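PDB 3WXB: nadb-ler3 from Gallus gallus, which reduces carbonyl compounds with NAD(P)H as a carbonyl reductase of the short-chain dehydrogenase/reductase family. Local coordinates for residues 172-177 against 219-224; 53-58 against 102-107; 123-128 against 192-197. All coordinates share one frame; numbering follows the deposited sequence.

Interaction 1 (172-177 against 219-224); sequences AAIINI and HGIFCV. With NDP (NADPH dihydro-nicotinamide-adenine-dinucleotide phosphate), chain C.
A173 pairs with F222, I174 with C223 and I175 with V224 where two neighbouring parallel strands of the Rossmann-fold sheet run within 8° of each other. The bonds zigzag between them in the parallel manner. F222 N gives a nearly straight bond to A172 O (2.8 Å, 174° at the hydrogen), F222 O takes the N-H of I174, V224 N reaches I174 O at a longer 3.2 Å, and V224 O receives N176 N. A C-H of C223 CA also leans on I174 O. A water lies within hydrogen-bonding distance of both A172 O and G220 O just before the strands begin.

I174 can be followed outward from its CB, which leaves the sheet on the same face as C223. Its CG2 lies anti to the backbone N, while CG1 stands beside that N (chi1 -64°) and carries CD1 back along the strand, so that this methyl meets I221 CG2 at 4.1 Å and C223 SG at 4.2 Å. Beyond them S148 and L155 of helix 130-160 and Y216 of helix 196-216 cover this face. On the other face I175 and V224 point the same way, CD1 against CG1 at 3.6 Å, and A173 CB sits at the edge of the F222 ring, 4.0 Å from CD2.

N176 sends its amide to T209 and N115, and I177 CG2, at the C-terminal end of strand 173-177, comes to 3.3 Å from O4D of the NADPH. Facing backbone N-H and C=O groups thus satisfy one another across the two strands, in a buried, mostly apolar setting.

Interaction 2 (53-58 against 102-107); sequences PEWVFA and GERLKG
L105 pushes its CD2 methyl against W55, where the C-terminal end of helix 91-105 lies on strand 55-60 of the Rossmann fold. The methyl is over one face of the indole, 3.7 Å from the centroid of its six-membered ring and 18° off the normal, a CH-pi contact. Its nearest ring atom is W55 CE3, at 3.5 Å. E54 CB packs on the opposite face, so the indole is held between its own neighbour in sequence and the leucine.

The same CD2 also meets F57, this time near the plane of the phenyl ring, 3.7 Å from CE2. One methyl therefore serves two aromatic rings differently, face on to the tryptophan and edge on to the phenylalanine. R104 CB approaches another part of the F57 edge, at CE1.

In the next shell, W55 and F57 are positioned by backbone bonds: W55 pairs with R27 and with V29 of strand 28-31, F57 with V29. V82 and V84 of strand 81-85 press on F57, and V82 also touches R104. L105 CG stands beside its backbone N (chi1 -79°), and a chi2 of 178° sets CD1 anti to CA, leaving CD2 as the branch turned to the rings. K106 is the first residue to leave helical angles, with positive phi. At the border of the contact the backbone O of R104 lies obliquely to the indole, 3.6 Å from W55 NE1.

Interaction 3 (123-128 against 192-197); sequences NTIDNE and YGQALS
I125 N donates to Q194 OE1 at 2.8 Å, almost head-on to the amide carbonyl (171° at the oxygen). The glutamine chain gets there by running extended beyond CG (chi2 -178°), and the same OE1 lies against T124 CB. The second direct bond goes from S197 N to E128 OE2, 3.1 Å long and 155° at the hydrogen, with the donor well above the carboxylate plane.

A195 is at the N-cap position of helix 196-216. E128 OE2 takes S197 N of the first turn directly and L196 N by way of a water, and the helix dipole probably favours the negative charge here. That water donates to E128 OE2 and N123 O; its oxygen lies 2.8 Å from L196 N and accepts its proton. A second water links N123 O with A195 N. An alanine in place of E128 would remove the carboxylate and is likely to leave S197 N without its acceptor and the first water without one of its mates.

Packing surrounds these bonds. I125 CG1 meets L196 CD2 at 3.6 Å, the two chains crossing at a slant, and E128 reaches M133 of helix 130-160. The second subunit also packs here: its Q149 donates to I125 O and E128 O, while its Y216 and C211 pack on I125 and L196.

Y198, which binds NADPH, follows directly in the helix. A loop bound to the start of this helix, beside the dimer partner, is consistent with the SDR fold, in which the helix carries the Tyr-x-x-x-Lys motif, here Y198 and K202.

How the interactions relate
All three contacts belong to one Rossmann-fold domain. Interactions 1 and 2 reach the same sheet, with strands 28-31 and 112-115 lying between strands 55-60 and 173-177; their centres are about 17 Å apart. Interaction 3 is on the other side of the chain's centre from interaction 2, about 39 Å away between centres, and about 31 Å from interaction 1. Interactions 1 and 3 interlock along the chain: helix 196-216, which begins in interaction 3, connects strands 173-177 and 222-227. Interaction 1 touches NADPH directly, A195 of interaction 3 has its side chain about 10 Å from it, and F57 of interaction 2 about 14 Å. K202 of the same helix also bonds I177 O.

Interaction 1 (172-177 against 219-224)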
loop_
_atom_site.group_PDB
_atom_site.type_symbol
_atom_site.label_atom_id
_atom_site.label_comp_id
_atom_site.label_asym_id
_atom_site.label_seq_id
_atom_site.Cartn_x
_atom_site.Cartn_y
_atom_site.Cartn_z
ATOM N N ALA A 172 -23.147 -9.168 -5.481
ATOM C CA ALA A 172 -22.693 -7.818 -5.152
ATOM C C ALA A 172 -21.207 -7.964 -4.947
ATOM O O ALA A 172 -20.796 -8.733 -4.064
ATOM C CB ALA A 172 -23.332 -7.322 -3.864
ATOM N N ALA A 173 -20.406 -7.268 -5.749
ATOM C CA ALA A 173 -18.920 -7.463 -5.723
ATOM C C ALA A 173 -18.171 -6.131 -5.988
ATOM O O ALA A 173 -18.647 -5.329 -6.781
ATOM C CB ALA A 173 -18.474 -8.472 -6.791
ATOM N N ILE A 174 -17.019 -5.962 -5.377
ATOM C CA ILE A 174 -16.061 -4.931 -5.691
ATOM C C ILE A 174 -14.832 -5.616 -6.266
ATOM O O ILE A 174 -14.282 -6.486 -5.677
ATOM C CB ILE A 174 -15.681 -4.110 -4.445
ATOM C CG1 ILE A 174 -16.874 -3.347 -3.903
ATOM C CG2 ILE A 174 -14.531 -3.189 -4.739
ATOM C CD1 ILE A 174 -16.763 -2.975 -2.512
ATOM N N ILE A 175 -14.451 -5.207 -7.441
ATOM C CA ILE A 175 -13.319 -5.724 -8.109
ATOM C C ILE A 175 -12.244 -4.622 -8.169
ATOM O O ILE A 175 -12.445 -3.622 -8.764
ATOM C CB ILE A 175 -13.651 -6.170 -9.546
ATOM C CG1 ILE A 175 -14.908 -7.014 -9.582
ATOM C CG2 ILE A 175 -12.487 -6.840 -10.202
ATOM C CD1 ILE A 175 -14.947 -8.034 -8.491
ATOM N N ASN A 176 -11.115 -4.846 -7.538
ATOM C CA ASN A 176 -9.997 -3.925 -7.624
ATOM C C ASN A 176 -8.914 -4.369 -8.579
ATOM O O ASN A 176 -8.310 -5.375 -8.353
ATOM C CB ASN A 176 -9.454 -3.649 -6.246
ATOM C CG ASN A 176 -10.424 -2.946 -5.402
ATOM O OD1 ASN A 176 -11.129 -2.130 -5.873
ATOM N ND2 ASN A 176 -10.496 -3.301 -4.168
ATOM N N ILE A 177 -8.678 -3.613 -9.652
ATOM C CA ILE A 177 -7.672 -4.039 -10.621
ATOM C C ILE A 177 -6.276 -3.640 -10.077
ATOM O O ILE A 177 -5.905 -2.439 -10.110
ATOM C CB ILE A 177 -7.892 -3.438 -12.011
ATOM C CG1 ILE A 177 -9.334 -3.679 -12.482
ATOM C CG2 ILE A 177 -6.819 -4.002 -13.012
ATOM C CD1 ILE A 177 -9.694 -5.242 -12.612
ATOM N N HIS A 219 -22.315 -7.798 4.976
ATOM C CA HIS A 219 -23.272 -7.155 4.105
ATOM C C HIS A 219 -23.669 -7.945 2.853
ATOM O O HIS A 219 -24.511 -7.468 2.082
ATOM C CB HIS A 219 -22.725 -5.808 3.681
ATOM C CG HIS A 219 -22.589 -4.829 4.813
ATOM N ND1 HIS A 219 -21.540 -3.930 4.898
ATOM C CD2 HIS A 219 -23.392 -4.578 5.872
ATOM C CE1 HIS A 219 -21.700 -3.172 5.973
ATOM N NE2 HIS A 219 -22.809 -3.554 6.589
ATOM N N GLY A 220 -23.026 -9.087 2.625
ATOM C CA GLY A 220 -23.207 -9.863 1.397
ATOM C C GLY A 220 -22.401 -9.373 0.178
ATOM O O GLY A 220 -22.753 -9.676 -0.952
ATOM N N ILE A 221 -21.303 -8.659 0.408
ATOM C CA ILE A 221 -20.499 -8.097 -0.696
ATOM C C ILE A 221 -19.163 -8.826 -0.865
ATOM O O ILE A 221 -18.406 -8.953 0.097
ATOM C CB ILE A 221 -20.245 -6.595 -0.432
ATOM C CG1 ILE A 221 -21.607 -5.910 -0.415
ATOM C CG2 ILE A 221 -19.288 -6.045 -1.538
ATOM C CD1 ILE A 221 -21.577 -4.469 0.007
ATOM N N PHE A 222 -18.897 -9.316 -2.062
ATOM C CA PHE A 222 -17.688 -10.041 -2.389
ATOM C C PHE A 222 -16.617 -9.023 -2.820
ATOM O O PHE A 222 -16.958 -8.036 -3.458
ATOM C CB PHE A 222 -18.017 -10.949 -3.577
ATOM C CG PHE A 222 -16.862 -11.732 -4.065
ATOM C CD1 PHE A 222 -16.492 -12.908 -3.456
ATOM C CD2 PHE A 222 -16.107 -11.269 -5.105
ATOM C CE1 PHE A 222 -15.378 -13.631 -3.938
ATOM C CE2 PHE A 222 -14.982 -11.984 -5.585
ATOM C CZ PHE A 222 -14.627 -13.179 -4.998
ATOM N N CYS A 223 -15.345 -9.252 -2.473
ATOM C CA CYS A 223 -14.245 -8.356 -2.902
ATOM C C CYS A 223 -13.065 -9.159 -3.386
ATOM O O CYS A 223 -12.776 -10.242 -2.831
ATOM C CB CYS A 223 -13.781 -7.462 -1.745
ATOM S SG CYS A 223 -15.054 -6.530 -0.985
ATOM N N VAL A 224 -12.360 -8.680 -4.405
ATOM C CA VAL A 224 -11.223 -9.435 -4.923
ATOM C C VAL A 224 -10.273 -8.459 -5.644
ATOM O O VAL A 224 -10.751 -7.444 -6.137
ATOM C CB VAL A 224 -11.633 -10.547 -5.912
ATOM C CG1 VAL A 224 -12.205 -9.983 -7.252
ATOM C CG2 VAL A 224 -10.457 -11.487 -6.177
HETATM P PA NDP C . -4.242 3.148 -19.202
HETATM O O1A NDP C . -3.157 4.102 -18.824
HETATM O O2A NDP C . -4.247 2.679 -20.528
HETATM O O5B NDP C . -5.598 3.714 -18.925
HETATM C C5B NDP C . -5.790 4.472 -17.697
HETATM C C4B NDP C . -7.251 4.721 -17.553
HETATM O O4B NDP C . -7.577 5.251 -16.153
HETATM C C3B NDP C . -7.776 5.818 -18.509
HETATM O O3B NDP C . -9.227 5.530 -18.677
HETATM C C2B NDP C . -7.627 7.084 -17.648
HETATM O O2B NDP C . -8.454 8.188 -18.075
HETATM C C1B NDP C . -8.126 6.569 -16.269
HETATM N N9A NDP C . -7.597 7.501 -15.135
HETATM C C8A NDP C . -6.330 7.762 -14.728
HETATM N N7A NDP C . -6.386 8.664 -13.728
HETATM C C5A NDP C . -7.639 9.068 -13.604
HETATM C C6A NDP C . -8.226 9.948 -12.775
HETATM N N6A NDP C . -7.461 10.641 -11.912
HETATM N N1A NDP C . -9.558 10.119 -12.804
HETATM C C2A NDP C . -10.336 9.368 -13.649
HETATM N N3A NDP C . -9.713 8.480 -14.515
HETATM C C4A NDP C . -8.396 8.322 -14.441
HETATM O O3 NDP C . -4.063 1.952 -18.091
HETATM P PN NDP C . -4.513 0.418 -18.328
HETATM O O1N NDP C . -3.340 -0.317 -18.783
HETATM O O2N NDP C . -5.797 0.345 -19.049
HETATM O O5D NDP C . -4.713 0.058 -16.749
HETATM C C5D NDP C . -5.987 -0.053 -16.085
HETATM C C4D NDP C . -5.747 -0.696 -14.710
HETATM O O4D NDP C . -5.055 -1.923 -14.886
HETATM C C3D NDP C . -4.781 0.215 -13.898
HETATM O O3D NDP C . -5.287 0.199 -12.568
HETATM C C2D NDP C . -3.465 -0.444 -13.972
HETATM O O2D NDP C . -2.658 -0.156 -12.832
HETATM C C1D NDP C . -3.850 -1.903 -14.036
HETATM N N1N NDP C . -2.759 -2.726 -14.620
HETATM C C2N NDP C . -2.313 -2.572 -15.942
HETATM C C3N NDP C . -1.284 -3.380 -16.438
HETATM C C7N NDP C . -0.840 -3.304 -17.771
HETATM O O7N NDP C . 0.094 -4.022 -18.136
HETATM N N7N NDP C . -1.559 -2.520 -18.634
HETATM C C4N NDP C . -0.653 -4.316 -15.593
HETATM C C5N NDP C . -1.061 -4.491 -14.264
HETATM C C6N NDP C . -2.092 -3.688 -13.749
HETATM P P2B NDP C . -7.848 9.327 -19.109
HETATM O O1X NDP C . -8.756 10.407 -18.698
HETATM O O2X NDP C . -8.017 8.667 -20.412
HETATM O O3X NDP C . -6.442 9.523 -18.664
HETATM O O HOH W 1 -21.816 -11.181 -3.224
#

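Interaction 2 (53-58 against 102-107)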
loop_
_atom_site.group_PDB
_atom_site.type_symbol
_atom_site.label_atom_id
_atom_site.label_comp_id
_atom_site.label_asym_id
_atom_site.label_seq_id
_atom_site.Cartn_x
_atom_site.Cartn_y
_atom_site.Cartn_z
ATOM N N PRO A 53 -25.842 -6.799 -19.246
ATOM C CA PRO A 53 -26.360 -6.041 -18.128
ATOM C C PRO A 53 -27.433 -5.121 -18.593
ATOM O O PRO A 53 -27.369 -4.708 -19.702
ATOM C CB PRO A 53 -25.141 -5.242 -17.670
ATOM C CG PRO A 53 -24.033 -5.957 -18.131
ATOM C CD PRO A 53 -24.403 -6.611 -19.387
ATOM N N GLU A 54 -28.388 -4.813 -17.737
ATOM C CA GLU A 54 -29.327 -3.756 -17.996
ATOM C C GLU A 54 -28.685 -2.380 -18.007
ATOM O O GLU A 54 -29.105 -1.530 -18.729
ATOM C CB GLU A 54 -30.463 -3.753 -16.992
ATOM C CG GLU A 54 -31.785 -3.676 -17.680
ATOM C CD GLU A 54 -32.966 -3.739 -16.777
ATOM O OE1 GLU A 54 -33.113 -4.718 -16.042
ATOM O OE2 GLU A 54 -33.750 -2.795 -16.829
ATOM N N TRP A 55 -27.673 -2.169 -17.185
ATOM C CA TRP A 55 -26.923 -0.929 -17.171
ATOM C C TRP A 55 -25.452 -1.233 -17.079
ATOM O O TRP A 55 -25.048 -1.921 -16.183
ATOM C CB TRP A 55 -27.252 -0.087 -15.955
ATOM C CG TRP A 55 -28.646 0.382 -15.722
ATOM C CD1 TRP A 55 -29.210 1.500 -16.204
ATOM C CD2 TRP A 55 -29.615 -0.213 -14.864
ATOM N NE1 TRP A 55 -30.477 1.631 -15.728
ATOM C CE2 TRP A 55 -30.753 0.585 -14.907
ATOM C CE3 TRP A 55 -29.639 -1.364 -14.090
ATOM C CZ2 TRP A 55 -31.907 0.280 -14.194
ATOM C CZ3 TRP A 55 -30.779 -1.669 -13.395
ATOM C CH2 TRP A 55 -31.899 -0.852 -13.444
ATOM N N VAL A 56 -24.670 -0.699 -17.998
ATOM C CA VAL A 56 -23.245 -0.645 -17.857
ATOM C C VAL A 56 -22.927 0.835 -17.700
ATOM O O VAL A 56 -23.159 1.636 -18.622
ATOM C CB VAL A 56 -22.523 -1.177 -19.084
ATOM C CG1 VAL A 56 -21.009 -1.012 -18.884
ATOM C CG2 VAL A 56 -22.899 -2.654 -19.328
ATOM N N PHE A 57 -22.476 1.207 -16.508
ATOM C CA PHE A 57 -21.967 2.541 -16.271
ATOM C C PHE A 57 -20.495 2.579 -16.637
ATOM O O PHE A 57 -19.651 1.816 -16.101
ATOM C CB PHE A 57 -22.196 2.937 -14.841
ATOM C CG PHE A 57 -23.647 2.962 -14.466
ATOM C CD1 PHE A 57 -24.430 4.101 -14.718
ATOM C CD2 PHE A 57 -24.262 1.818 -13.911
ATOM C CE1 PHE A 57 -25.826 4.103 -14.375
ATOM C CE2 PHE A 57 -25.639 1.826 -13.571
ATOM C CZ PHE A 57 -26.412 2.951 -13.814
ATOM N N ALA A 58 -20.154 3.460 -17.566
ATOM C CA ALA A 58 -18.749 3.568 -17.928
ATOM C C ALA A 58 -18.282 4.962 -17.468
ATOM O O ALA A 58 -18.834 5.992 -17.934
ATOM C CB ALA A 58 -18.614 3.405 -19.411
ATOM N N GLY A 102 -27.126 6.347 -8.851
ATOM C CA GLY A 102 -28.238 6.081 -7.945
ATOM C C GLY A 102 -29.582 6.494 -8.504
ATOM O O GLY A 102 -30.583 5.766 -8.383
ATOM N N GLU A 103 -29.604 7.640 -9.161
ATOM C CA GLU A 103 -30.831 8.155 -9.739
ATOM C C GLU A 103 -31.178 7.296 -10.961
ATOM O O GLU A 103 -32.339 6.881 -11.138
ATOM C CB GLU A 103 -30.681 9.674 -10.063
ATOM C CG GLU A 103 -31.765 10.203 -10.977
ATOM C CD GLU A 103 -31.464 11.575 -11.604
ATOM O OE1 GLU A 103 -32.108 11.945 -12.621
ATOM O OE2 GLU A 103 -30.597 12.277 -11.083
ATOM N N ARG A 104 -30.192 6.967 -11.793
ATOM C CA ARG A 104 -30.477 6.081 -12.954
ATOM C C ARG A 104 -30.923 4.668 -12.576
ATOM O O ARG A 104 -31.710 4.034 -13.306
ATOM C CB ARG A 104 -29.305 6.045 -13.957
ATOM C CG ARG A 104 -29.560 6.857 -15.208
ATOM C CD ARG A 104 -30.495 6.051 -16.136
ATOM N NE ARG A 104 -30.106 5.945 -17.549
ATOM C CZ ARG A 104 -29.396 6.826 -18.243
ATOM N NH1 ARG A 104 -28.952 7.934 -17.712
ATOM N NH2 ARG A 104 -29.141 6.581 -19.505
ATOM N N LEU A 105 -30.455 4.180 -11.423
ATOM C CA LEU A 105 -30.767 2.827 -10.952
ATOM C C LEU A 105 -32.192 2.692 -10.427
ATOM O O LEU A 105 -32.753 1.587 -10.376
ATOM C CB LEU A 105 -29.761 2.395 -9.869
ATOM C CG LEU A 105 -28.420 1.932 -10.467
ATOM C CD1 LEU A 105 -27.422 1.559 -9.321
ATOM C CD2 LEU A 105 -28.575 0.771 -11.491
ATOM N N LYS A 106 -32.780 3.824 -10.056
ATOM C CA LYS A 106 -34.212 3.927 -9.669
ATOM C C LYS A 106 -34.556 2.931 -8.579
ATOM O O LYS A 106 -35.567 2.250 -8.649
ATOM C CB LYS A 106 -35.162 3.807 -10.899
ATOM C CG LYS A 106 -35.112 4.998 -11.870
ATOM C CD LYS A 106 -35.751 4.743 -13.255
ATOM C CE LYS A 106 -34.898 3.768 -14.045
ATOM N NZ LYS A 106 -35.230 3.671 -15.455
ATOM N N GLY A 107 -33.678 2.828 -7.583
ATOM C CA GLY A 107 -33.919 1.990 -6.410
ATOM C C GLY A 107 -33.310 0.607 -6.523
ATOM O O GLY A 107 -33.254 -0.105 -5.542
#

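Interaction 3 (123-128 against 192-197)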
loop_
_atom_site.group_PDB
_atom_site.type_symbol
_atom_site.label_atom_id
_atom_site.label_comp_id
_atom_site.label_asym_id
_atom_site.label_seq_id
_atom_site.Cartn_x
_atom_site.Cartn_y
_atom_site.Cartn_z
ATOM N N ASN A 123 9.416 7.442 -12.601
ATOM C CA ASN A 123 10.586 7.779 -11.801
ATOM C C ASN A 123 11.239 6.588 -11.040
ATOM O O ASN A 123 10.559 5.628 -10.637
ATOM C CB ASN A 123 10.311 9.003 -10.934
ATOM C CG ASN A 123 8.989 8.978 -10.324
ATOM O OD1 ASN A 123 8.814 8.353 -9.275
ATOM N ND2 ASN A 123 8.026 9.677 -10.928
ATOM N N THR A 124 12.559 6.630 -10.905
ATOM C CA THR A 124 13.331 5.600 -10.179
ATOM C C THR A 124 13.407 5.951 -8.672
ATOM O O THR A 124 12.873 6.987 -8.255
ATOM C CB THR A 124 14.749 5.493 -10.775
ATOM O OG1 THR A 124 15.305 6.804 -10.839
ATOM C CG2 THR A 124 14.693 4.962 -12.200
ATOM N N ILE A 125 14.040 5.100 -7.851
ATOM C CA ILE A 125 14.022 5.326 -6.367
ATOM C C ILE A 125 14.670 6.700 -5.977
ATOM O O ILE A 125 14.291 7.346 -4.997
ATOM C CB ILE A 125 14.690 4.126 -5.624
ATOM C CG1 ILE A 125 14.632 4.244 -4.109
ATOM C CG2 ILE A 125 16.158 3.975 -6.024
ATOM C CD1 ILE A 125 14.970 2.947 -3.409
ATOM N N ASP A 126 15.647 7.116 -6.761
ATOM C CA ASP A 126 16.403 8.326 -6.429
ATOM C C ASP A 126 15.603 9.543 -6.742
ATOM O O ASP A 126 15.770 10.572 -6.091
ATOM C CB ASP A 126 17.719 8.399 -7.212
ATOM C CG ASP A 126 18.771 7.520 -6.624
ATOM O OD1 ASP A 126 18.567 6.894 -5.567
ATOM O OD2 ASP A 126 19.839 7.450 -7.230
ATOM N N ASN A 127 14.712 9.459 -7.712
ATOM C CA ASN A 127 13.995 10.665 -7.995
ATOM C C ASN A 127 12.496 10.574 -7.777
ATOM O O ASN A 127 11.749 11.418 -8.265
ATOM C CB ASN A 127 14.383 11.225 -9.353
ATOM C CG ASN A 127 14.227 10.246 -10.407
ATOM O OD1 ASN A 127 13.177 9.609 -10.485
ATOM N ND2 ASN A 127 15.263 10.059 -11.233
ATOM N N GLU A 128 12.071 9.557 -7.002
ATOM C CA GLU A 128 10.736 9.527 -6.460
ATOM C C GLU A 128 10.462 10.802 -5.663
ATOM O O GLU A 128 11.379 11.324 -5.015
ATOM C CB GLU A 128 10.656 8.271 -5.567
ATOM C CG GLU A 128 9.277 7.679 -5.391
ATOM C CD GLU A 128 8.351 7.676 -6.627
ATOM O OE1 GLU A 128 7.613 8.647 -6.784
ATOM O OE2 GLU A 128 8.287 6.649 -7.345
ATOM N N TYR A 192 12.345 -3.879 -15.692
ATOM C CA TYR A 192 11.683 -2.939 -16.589
ATOM C C TYR A 192 11.448 -1.545 -15.951
ATOM O O TYR A 192 11.596 -0.536 -16.600
ATOM C CB TYR A 192 10.362 -3.557 -17.047
ATOM C CG TYR A 192 9.527 -2.708 -17.957
ATOM C CD1 TYR A 192 9.856 -2.553 -19.308
ATOM C CD2 TYR A 192 8.338 -2.136 -17.506
ATOM C CE1 TYR A 192 9.044 -1.760 -20.164
ATOM C CE2 TYR A 192 7.557 -1.336 -18.351
ATOM C CZ TYR A 192 7.924 -1.162 -19.676
ATOM O OH TYR A 192 7.119 -0.371 -20.468
ATOM N N GLY A 193 11.083 -1.486 -14.687
ATOM C CA GLY A 193 10.805 -0.219 -14.063
ATOM C C GLY A 193 10.612 -0.356 -12.576
ATOM O O GLY A 193 9.846 -1.247 -12.120
ATOM N N GLN A 194 11.244 0.555 -11.810
ATOM C CA GLN A 194 11.187 0.512 -10.351
ATOM C C GLN A 194 9.832 1.006 -9.888
ATOM O O GLN A 194 9.142 0.329 -9.114
ATOM C CB GLN A 194 12.314 1.343 -9.719
ATOM C CG GLN A 194 13.689 0.745 -10.064
ATOM C CD GLN A 194 14.872 1.489 -9.425
ATOM O OE1 GLN A 194 14.744 2.603 -8.963
ATOM N NE2 GLN A 194 16.022 0.856 -9.430
ATOM N N ALA A 195 9.473 2.209 -10.331
ATOM C CA ALA A 195 8.130 2.786 -10.098
ATOM C C ALA A 195 7.585 2.542 -8.690
ATOM O O ALA A 195 6.474 2.026 -8.514
ATOM C CB ALA A 195 7.179 2.269 -11.163
ATOM N N LEU A 196 8.352 2.977 -7.684
ATOM C CA LEU A 196 7.979 2.789 -6.315
ATOM C C LEU A 196 6.612 3.300 -5.979
ATOM O O LEU A 196 5.847 2.624 -5.287
ATOM C CB LEU A 196 8.997 3.458 -5.398
ATOM C CG LEU A 196 10.189 2.623 -4.959
ATOM C CD1 LEU A 196 10.975 2.123 -6.193
ATOM C CD2 LEU A 196 11.134 3.486 -4.007
ATOM N N SER A 197 6.286 4.517 -6.442
ATOM C CA SER A 197 4.961 5.092 -6.174
ATOM C C SER A 197 3.820 4.150 -6.643
ATOM O O SER A 197 2.830 3.995 -5.926
ATOM C CB SER A 197 4.768 6.483 -6.820
ATOM O OG SER A 197 4.942 6.454 -8.221
HETATM O O HOH W 2 10.348 4.969 -8.093
HETATM O O HOH W 3 10.553 3.506 -12.974
#